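Local coordinates for protein alanine glyoxylate transaminase (Thermococcus litoralis, PDB 2ZC0) that probably transfers the amino group of alanine to glyoxylate, using pyridoxal 5'-phosphate as its cofactor in a homodimer, at residues Ile181-Asn186 with Glu195-Leu200; Ala199-Ala204 with Gly237-Ala242. All coordinates share one frame; numbering follows the deposited sequence.

How the interactions relate
Along the chain the four segments come in the order 181-186, 195-200, 199-204 and 237-242, so interaction 2 begins on the helix turn where interaction 1 ends. Both use helix 194-207, share Ala199 and Leu200, and have centres about 10 Å apart. This helix joins strand 175-180 to strand 210-214, which are parallel neighbours in the large mixed sheet characteristic of this aminotransferase family. Interaction 1 ties the early part of the helix to the loop leaving the first strand, a loop that touches the cofactor through Ile181 and Asn186 before it enters the helix. Interaction 2 joins the following turn to the entry of strand 239-244, on the far side of strand 210-214.

Interaction 1 of 2, residues Ile181-Asn186 with Glu195-Leu200; sequences IPTGQN and ERRKAL. With PMP (4'-deoxy-4'-aminopyridoxal-5'-phosphate), chain F.
Pro182 and Thr183 receive the guanidinium of Arg197, which reaches across from helix 194-207, while Ile181 and Asn186 of the same segment touch the cofactor. Ile181 comes first: its CD1 lies 3.6 Å from C2A of PMP, a greasy tip against the methyl group of the pyridine ring. Pro182 follows with CB over one face of the Arg197 guanidinium, 3.8 Å from NH2 and offset toward the rim; an apolar CH2 suits the flat face, from which no N-H projects. Thr183 takes the edge instead. Its OG1 lies near the guanidinium plane, 3.4 Å from NH2 of Arg197, and one water joins the two more closely: it is 2.8 Å from Thr183 OG1 and accepts a weak bond from Arg197 NH2 at 2.7 Å. A bend about CG-CD (chi3 101°) turns the Arg197 guanidinium so that its face meets Pro182 and its edge Thr183, and NH1 is hydrogen-bonded to the carbonyl O of Met192. That carbonyl belongs to the connection of a beta-alpha-beta crossover, in which strand 175-180 runs through this loop into helix 194-207 and returns as strand 210-214. Gly184 then turns the chain with a positive phi of 51°, a conformation that favours glycine. The amide of Gln185 fixes the loop to Glu128 and Met188. At Asn186, CG is anti to the backbone N (chi1 178°), which sends the amide to the cofactor: ND2 donates to O3 of PMP at 2.8 Å, while OD1 accepts from Arg379 NH1. An amide fits here because it donates to the phenolic oxygen and accepts from an arginine at once.

Interaction 2 of 2, residues Ala199-Ala204 with Gly237-Ala242; sequences ALLEIA and GRVIVA
The carbonyl O of Ala204 sits over one face of the Arg238 guanidinium, 3.7 Å above its plane and displaced toward the rim, and 3.9 Å from NE of Arg238. An oxygen over the face is badly placed for the N-H groups, which point outward in the plane. Arg238 reaches this spot with a chain extended from CG to NE, running alongside Ala204; its CD is 4.2 Å from CB of Ala204, and the small methyl lets the arginine stem come close to the helix. Beside this pair, the branches of Leu201 and Val239 cross at an angle, with CD2 of Leu201 3.9 Å from CG1 of Val239. With CG anti to its carbonyl carbon (chi1 -71°), Leu201 brings CD2 nearer to the strand than CB is. Together these contacts join helix 194-207 to the entry of strand 239-244, Arg238 just before it and Val239 its first residue, with Ile211 of the intervening strand touching both Ala204 and Val239. The polar end of Arg238 is engaged in salt bridges, NE with Glu236 and NH2 with Asp208, so across this contact the arginine contributes mainly its aliphatic stem and flat face, and the join rests on van der Waals packing.

Interaction 1 of 2, residues Ile181-Asn186 with Glu195-Leu200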
ATOM      1  N   ILE A 181      25.113  -5.284   9.515  1.00 36.37           N
ATOM      2  CA  ILE A 181      26.300  -4.431   9.455  1.00 36.69           C
ATOM      3  C   ILE A 181      27.392  -5.278  10.134  1.00 38.73           C
ATOM      4  O   ILE A 181      27.722  -5.070  11.304  1.00 38.71           O
ATOM      5  CB  ILE A 181      26.091  -3.138  10.281  1.00 35.62           C
ATOM      6  CG1 ILE A 181      24.722  -2.522   9.941  1.00 36.70           C
ATOM      7  CG2 ILE A 181      27.235  -2.158  10.014  1.00 36.42           C
ATOM      8  CD1 ILE A 181      24.299  -1.359  10.834  1.00 28.59           C
ATOM      9  N   PRO A 182      27.957  -6.255   9.403  1.00 39.65           N
ATOM     10  CA  PRO A 182      29.001  -7.150   9.926  1.00 39.19           C
ATOM     11  C   PRO A 182      30.234  -6.504  10.563  1.00 38.94           C
ATOM     12  O   PRO A 182      30.656  -6.921  11.639  1.00 39.49           O
ATOM     13  CB  PRO A 182      29.357  -8.011   8.706  1.00 39.53           C
ATOM     14  CG  PRO A 182      28.071  -8.010   7.900  1.00 38.91           C
ATOM     15  CD  PRO A 182      27.663  -6.566   7.991  1.00 38.09           C
ATOM     16  N   THR A 183      30.804  -5.491   9.919  1.00 37.77           N
ATOM     17  CA  THR A 183      32.007  -4.858  10.451  1.00 37.65           C
ATOM     18  C   THR A 183      31.851  -3.448  11.035  1.00 39.71           C
ATOM     19  O   THR A 183      31.323  -2.532  10.371  1.00 36.93           O
ATOM     20  CB  THR A 183      33.111  -4.816   9.380  1.00 37.93           C
ATOM     21  OG1 THR A 183      33.365  -6.142   8.906  1.00 40.04           O
ATOM     22  CG2 THR A 183      34.393  -4.244   9.955  1.00 37.87           C
ATOM     23  N   GLY A 184      32.336  -3.298  12.274  1.00 37.58           N
ATOM     24  CA  GLY A 184      32.276  -2.032  12.987  1.00 37.94           C
ATOM     25  C   GLY A 184      30.877  -1.439  12.975  1.00 37.33           C
ATOM     26  O   GLY A 184      30.673  -0.300  12.544  1.00 38.61           O
ATOM     27  N   GLN A 185      29.915  -2.205  13.473  1.00 36.63           N
ATOM     28  CA  GLN A 185      28.519  -1.788  13.488  1.00 39.64           C
ATOM     29  C   GLN A 185      28.228  -0.466  14.182  1.00 41.32           C
ATOM     30  O   GLN A 185      28.905  -0.066  15.128  1.00 42.25           O
ATOM     31  CB  GLN A 185      27.633  -2.865  14.150  1.00 37.40           C
ATOM     32  CG  GLN A 185      26.142  -2.726  13.813  1.00 36.42           C
ATOM     33  CD  GLN A 185      25.211  -2.905  15.007  1.00 36.89           C
ATOM     34  OE1 GLN A 185      25.296  -2.173  15.989  1.00 37.66           O
ATOM     35  NE2 GLN A 185      24.305  -3.871  14.916  1.00 38.16           N
ATOM     36  N   ASN A 186      27.212   0.215  13.669  1.00 40.73           N
ATOM     37  CA  ASN A 186      26.712   1.456  14.245  1.00 40.48           C
ATOM     38  C   ASN A 186      25.428   0.866  14.830  1.00 40.55           C
ATOM     39  O   ASN A 186      24.651   0.243  14.102  1.00 40.49           O
ATOM     40  CB  ASN A 186      26.383   2.463  13.138  1.00 40.26           C
ATOM     41  CG  ASN A 186      25.815   3.777  13.673  1.00 39.33           C
ATOM     42  OD1 ASN A 186      25.315   3.845  14.789  1.00 38.67           O
ATOM     43  ND2 ASN A 186      25.873   4.823  12.854  1.00 40.26           N
ATOM     44  N   GLU A 195      33.129 -16.981  11.514  1.00 52.01           N
ATOM     45  CA  GLU A 195      32.367 -18.180  11.854  1.00 51.67           C
ATOM     46  C   GLU A 195      30.859 -17.928  11.718  1.00 50.25           C
ATOM     47  O   GLU A 195      30.128 -18.744  11.158  1.00 49.68           O
ATOM     48  CB  GLU A 195      32.719 -18.614  13.285  1.00 55.02           C
ATOM     49  CG  GLU A 195      31.754 -19.598  13.934  1.00 60.12           C
ATOM     50  CD  GLU A 195      32.130 -19.902  15.384  1.00 63.66           C
ATOM     51  OE1 GLU A 195      32.588 -18.973  16.094  1.00 65.20           O
ATOM     52  OE2 GLU A 195      31.956 -21.068  15.819  1.00 66.95           O
ATOM     53  N   ARG A 196      30.403 -16.785  12.225  1.00 49.80           N
ATOM     54  CA  ARG A 196      28.986 -16.420  12.171  1.00 46.95           C
ATOM     55  C   ARG A 196      28.567 -15.967  10.780  1.00 44.17           C
ATOM     56  O   ARG A 196      27.423 -16.145  10.374  1.00 43.22           O
ATOM     57  CB  ARG A 196      28.699 -15.323  13.192  1.00 47.62           C
ATOM     58  CG  ARG A 196      28.761 -15.844  14.614  1.00 47.01           C
ATOM     59  CD  ARG A 196      28.320 -14.808  15.617  1.00 47.08           C
ATOM     60  NE  ARG A 196      28.359 -15.338  16.974  1.00 49.44           N
ATOM     61  CZ  ARG A 196      28.065 -14.633  18.059  1.00 50.79           C
ATOM     62  NH1 ARG A 196      28.135 -15.201  19.260  1.00 51.68           N
ATOM     63  NH2 ARG A 196      27.699 -13.363  17.944  1.00 50.44           N
ATOM     64  N   ARG A 197      29.512 -15.391  10.055  1.00 42.77           N
ATOM     65  CA  ARG A 197      29.267 -14.927   8.703  1.00 43.08           C
ATOM     66  C   ARG A 197      28.938 -16.125   7.814  1.00 44.10           C
ATOM     67  O   ARG A 197      28.064 -16.038   6.954  1.00 45.24           O
ATOM     68  CB  ARG A 197      30.500 -14.174   8.193  1.00 40.64           C
ATOM     69  CG  ARG A 197      30.739 -12.900   8.981  1.00 40.48           C
ATOM     70  CD  ARG A 197      32.156 -12.410   8.889  1.00 42.85           C
ATOM     71  NE  ARG A 197      32.327 -11.318   7.947  1.00 43.55           N
ATOM     72  CZ  ARG A 197      32.574 -10.059   8.293  1.00 44.55           C
ATOM     73  NH1 ARG A 197      32.677  -9.735   9.578  1.00 40.23           N
ATOM     74  NH2 ARG A 197      32.723  -9.123   7.347  1.00 44.17           N
ATOM     75  N   LYS A 198      29.608 -17.254   8.028  1.00 45.12           N
ATOM     76  CA  LYS A 198      29.318 -18.429   7.213  1.00 45.32           C
ATOM     77  C   LYS A 198      28.009 -19.068   7.654  1.00 43.96           C
ATOM     78  O   LYS A 198      27.259 -19.604   6.830  1.00 44.23           O
ATOM     79  CB  LYS A 198      30.451 -19.455   7.294  1.00 47.66           C
ATOM     80  CG  LYS A 198      31.737 -19.057   6.559  1.00 50.30           C
ATOM     81  CD  LYS A 198      31.545 -18.828   5.037  1.00 57.07           C
ATOM     82  CE  LYS A 198      31.053 -20.066   4.250  1.00 55.98           C
ATOM     83  NZ  LYS A 198      29.561 -20.176   4.103  1.00 55.74           N
ATOM     84  N   ALA A 199      27.736 -19.003   8.953  1.00 41.45           N
ATOM     85  CA  ALA A 199      26.511 -19.568   9.501  1.00 40.14           C
ATOM     86  C   ALA A 199      25.308 -18.746   9.019  1.00 39.49           C
ATOM     87  O   ALA A 199      24.240 -19.295   8.745  1.00 38.88           O
ATOM     88  CB  ALA A 199      26.579 -19.562  11.026  1.00 39.48           C
ATOM     89  N   LEU A 200      25.491 -17.430   8.920  1.00 38.48           N
ATOM     90  CA  LEU A 200      24.433 -16.538   8.438  1.00 41.04           C
ATOM     91  C   LEU A 200      24.135 -16.904   6.984  1.00 41.15           C
ATOM     92  O   LEU A 200      22.979 -17.078   6.602  1.00 40.39           O
ATOM     93  CB  LEU A 200      24.880 -15.069   8.550  1.00 39.80           C
ATOM     94  CG  LEU A 200      24.017 -13.989   7.874  1.00 41.70           C
ATOM     95  CD1 LEU A 200      22.563 -14.121   8.297  1.00 39.55           C
ATOM     96  CD2 LEU A 200      24.566 -12.607   8.221  1.00 39.37           C
TER
HETATM   97  N1  PMP F 409      25.209   2.640   7.122  1.00 61.96           N
HETATM   98  C2  PMP F 409      25.623   2.805   8.398  1.00 61.40           C
HETATM   99  C2A PMP F 409      25.668   1.553   9.277  1.00 59.78           C
HETATM  100  C3  PMP F 409      26.004   4.081   8.892  1.00 60.96           C
HETATM  101  O3  PMP F 409      26.421   4.213  10.210  1.00 59.18           O
HETATM  102  C4  PMP F 409      25.935   5.220   8.006  1.00 61.56           C
HETATM  103  C4A PMP F 409      26.351   6.601   8.548  1.00 61.44           C
HETATM  104  N4A PMP F 409      25.266   7.582   8.536  1.00 66.22           N
HETATM  105  C5  PMP F 409      25.453   4.973   6.562  1.00 60.83           C
HETATM  106  C6  PMP F 409      25.101   3.656   6.179  1.00 61.04           C
HETATM  107  C5A PMP F 409      25.337   6.098   5.515  1.00 58.98           C
HETATM  108  O4P PMP F 409      26.352   6.486   5.300  1.00 56.06           O
HETATM  109  P   PMP F 409      26.306   7.662   4.114  1.00 48.16           P
HETATM  110  O1P PMP F 409      27.106   7.272   2.440  1.00 57.73           O
HETATM  111  O2P PMP F 409      27.287   9.129   4.847  1.00 56.02           O
HETATM  112  O3P PMP F 409      24.627   8.240   3.743  1.00 56.25           O
HETATM  113  O   HOH W   1      33.848  -6.931   6.295  1.00 37.11           O

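Interaction 2 of 2, residues Ala199-Ala204 with Gly237-Ala242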
ATOM      1  N   ALA A 199      27.736 -19.003   8.953  1.00 41.45           N
ATOM      2  CA  ALA A 199      26.511 -19.568   9.501  1.00 40.14           C
ATOM      3  C   ALA A 199      25.308 -18.746   9.019  1.00 39.49           C
ATOM      4  O   ALA A 199      24.240 -19.295   8.745  1.00 38.88           O
ATOM      5  CB  ALA A 199      26.579 -19.562  11.026  1.00 39.48           C
ATOM      6  N   LEU A 200      25.491 -17.430   8.920  1.00 38.48           N
ATOM      7  CA  LEU A 200      24.433 -16.538   8.438  1.00 41.04           C
ATOM      8  C   LEU A 200      24.135 -16.904   6.984  1.00 41.15           C
ATOM      9  O   LEU A 200      22.979 -17.078   6.602  1.00 40.39           O
ATOM     10  CB  LEU A 200      24.880 -15.069   8.550  1.00 39.80           C
ATOM     11  CG  LEU A 200      24.017 -13.989   7.874  1.00 41.70           C
ATOM     12  CD1 LEU A 200      22.563 -14.121   8.297  1.00 39.55           C
ATOM     13  CD2 LEU A 200      24.566 -12.607   8.221  1.00 39.37           C
ATOM     14  N   LEU A 201      25.185 -17.047   6.180  1.00 42.19           N
ATOM     15  CA  LEU A 201      25.005 -17.433   4.788  1.00 43.70           C
ATOM     16  C   LEU A 201      24.270 -18.772   4.680  1.00 44.74           C
ATOM     17  O   LEU A 201      23.431 -18.950   3.800  1.00 46.14           O
ATOM     18  CB  LEU A 201      26.360 -17.515   4.084  1.00 42.96           C
ATOM     19  CG  LEU A 201      27.016 -16.149   3.842  1.00 43.87           C
ATOM     20  CD1 LEU A 201      28.395 -16.343   3.237  1.00 45.47           C
ATOM     21  CD2 LEU A 201      26.148 -15.317   2.912  1.00 40.08           C
ATOM     22  N   GLU A 202      24.564 -19.716   5.571  1.00 45.85           N
ATOM     23  CA  GLU A 202      23.877 -21.008   5.520  1.00 46.44           C
ATOM     24  C   GLU A 202      22.379 -20.832   5.796  1.00 44.89           C
ATOM     25  O   GLU A 202      21.538 -21.372   5.083  1.00 42.69           O
ATOM     26  CB  GLU A 202      24.472 -21.985   6.540  1.00 51.35           C
ATOM     27  CG  GLU A 202      25.853 -22.546   6.185  1.00 57.73           C
ATOM     28  CD  GLU A 202      26.482 -23.303   7.351  1.00 61.65           C
ATOM     29  OE1 GLU A 202      25.776 -24.142   7.964  1.00 64.33           O
ATOM     30  OE2 GLU A 202      27.678 -23.063   7.653  1.00 66.41           O
ATOM     31  N   ILE A 203      22.058 -20.074   6.837  1.00 43.85           N
ATOM     32  CA  ILE A 203      20.670 -19.827   7.200  1.00 43.99           C
ATOM     33  C   ILE A 203      19.892 -19.131   6.081  1.00 43.66           C
ATOM     34  O   ILE A 203      18.734 -19.472   5.810  1.00 41.48           O
ATOM     35  CB  ILE A 203      20.601 -18.996   8.489  1.00 45.37           C
ATOM     36  CG1 ILE A 203      21.135 -19.853   9.647  1.00 45.33           C
ATOM     37  CG2 ILE A 203      19.171 -18.522   8.744  1.00 42.75           C
ATOM     38  CD1 ILE A 203      21.094 -19.175  10.995  1.00 46.69           C
ATOM     39  N   ALA A 204      20.534 -18.171   5.423  1.00 43.94           N
ATOM     40  CA  ALA A 204      19.894 -17.465   4.323  1.00 45.90           C
ATOM     41  C   ALA A 204      19.551 -18.481   3.240  1.00 46.63           C
ATOM     42  O   ALA A 204      18.438 -18.492   2.708  1.00 46.42           O
ATOM     43  CB  ALA A 204      20.822 -16.396   3.759  1.00 45.23           C
ATOM     44  N   GLY A 237      24.608 -15.929  -4.460  1.00 43.32           N
ATOM     45  CA  GLY A 237      24.146 -14.609  -4.869  1.00 41.91           C
ATOM     46  C   GLY A 237      22.947 -14.110  -4.077  1.00 42.15           C
ATOM     47  O   GLY A 237      22.041 -13.485  -4.634  1.00 41.45           O
ATOM     48  N   ARG A 238      22.947 -14.389  -2.776  1.00 40.16           N
ATOM     49  CA  ARG A 238      21.866 -13.984  -1.888  1.00 38.13           C
ATOM     50  C   ARG A 238      22.173 -12.701  -1.141  1.00 37.01           C
ATOM     51  O   ARG A 238      21.371 -12.265  -0.315  1.00 35.90           O
ATOM     52  CB  ARG A 238      21.579 -15.062  -0.846  1.00 39.98           C
ATOM     53  CG  ARG A 238      21.001 -16.328  -1.392  1.00 43.70           C
ATOM     54  CD  ARG A 238      20.835 -17.364  -0.292  1.00 43.61           C
ATOM     55  NE  ARG A 238      20.074 -18.493  -0.802  1.00 45.46           N
ATOM     56  CZ  ARG A 238      18.810 -18.409  -1.190  1.00 46.11           C
ATOM     57  NH1 ARG A 238      18.182 -19.486  -1.657  1.00 46.94           N
ATOM     58  NH2 ARG A 238      18.169 -17.249  -1.082  1.00 46.03           N
ATOM     59  N   VAL A 239      23.335 -12.103  -1.366  1.00 34.46           N
ATOM     60  CA  VAL A 239      23.581 -10.867  -0.657  1.00 33.23           C
ATOM     61  C   VAL A 239      23.728  -9.678  -1.592  1.00 32.68           C
ATOM     62  O   VAL A 239      24.241  -9.771  -2.722  1.00 30.10           O
ATOM     63  CB  VAL A 239      24.784 -10.971   0.386  1.00 33.54           C
ATOM     64  CG1 VAL A 239      25.311 -12.391   0.472  1.00 34.45           C
ATOM     65  CG2 VAL A 239      25.858  -9.966   0.084  1.00 31.10           C
ATOM     66  N   ILE A 240      23.227  -8.556  -1.103  1.00 30.47           N
ATOM     67  CA  ILE A 240      23.249  -7.303  -1.829  1.00 33.52           C
ATOM     68  C   ILE A 240      23.996  -6.371  -0.908  1.00 33.06           C
ATOM     69  O   ILE A 240      23.736  -6.374   0.284  1.00 34.66           O
ATOM     70  CB  ILE A 240      21.806  -6.791  -2.001  1.00 32.60           C
ATOM     71  CG1 ILE A 240      21.022  -7.812  -2.826  1.00 29.85           C
ATOM     72  CG2 ILE A 240      21.815  -5.370  -2.544  1.00 32.98           C
ATOM     73  CD1 ILE A 240      19.539  -7.517  -2.955  1.00 34.17           C
ATOM     74  N   VAL A 241      24.945  -5.599  -1.411  1.00 33.02           N
ATOM     75  CA  VAL A 241      25.609  -4.707  -0.486  1.00 34.70           C
ATOM     76  C   VAL A 241      25.221  -3.259  -0.711  1.00 35.80           C
ATOM     77  O   VAL A 241      24.853  -2.857  -1.820  1.00 35.60           O
ATOM     78  CB  VAL A 241      27.179  -4.843  -0.511  1.00 35.78           C
ATOM     79  CG1 VAL A 241      27.598  -6.062  -1.305  1.00 34.03           C
ATOM     80  CG2 VAL A 241      27.822  -3.572  -1.013  1.00 32.62           C
ATOM     81  N   ALA A 242      25.284  -2.501   0.380  1.00 36.65           N
ATOM     82  CA  ALA A 242      25.003  -1.075   0.397  1.00 35.04           C
ATOM     83  C   ALA A 242      26.251  -0.488   1.034  1.00 35.57           C
ATOM     84  O   ALA A 242      26.443  -0.578   2.247  1.00 38.53           O
ATOM     85  CB  ALA A 242      23.785  -0.782   1.257  1.00 34.42           C
TER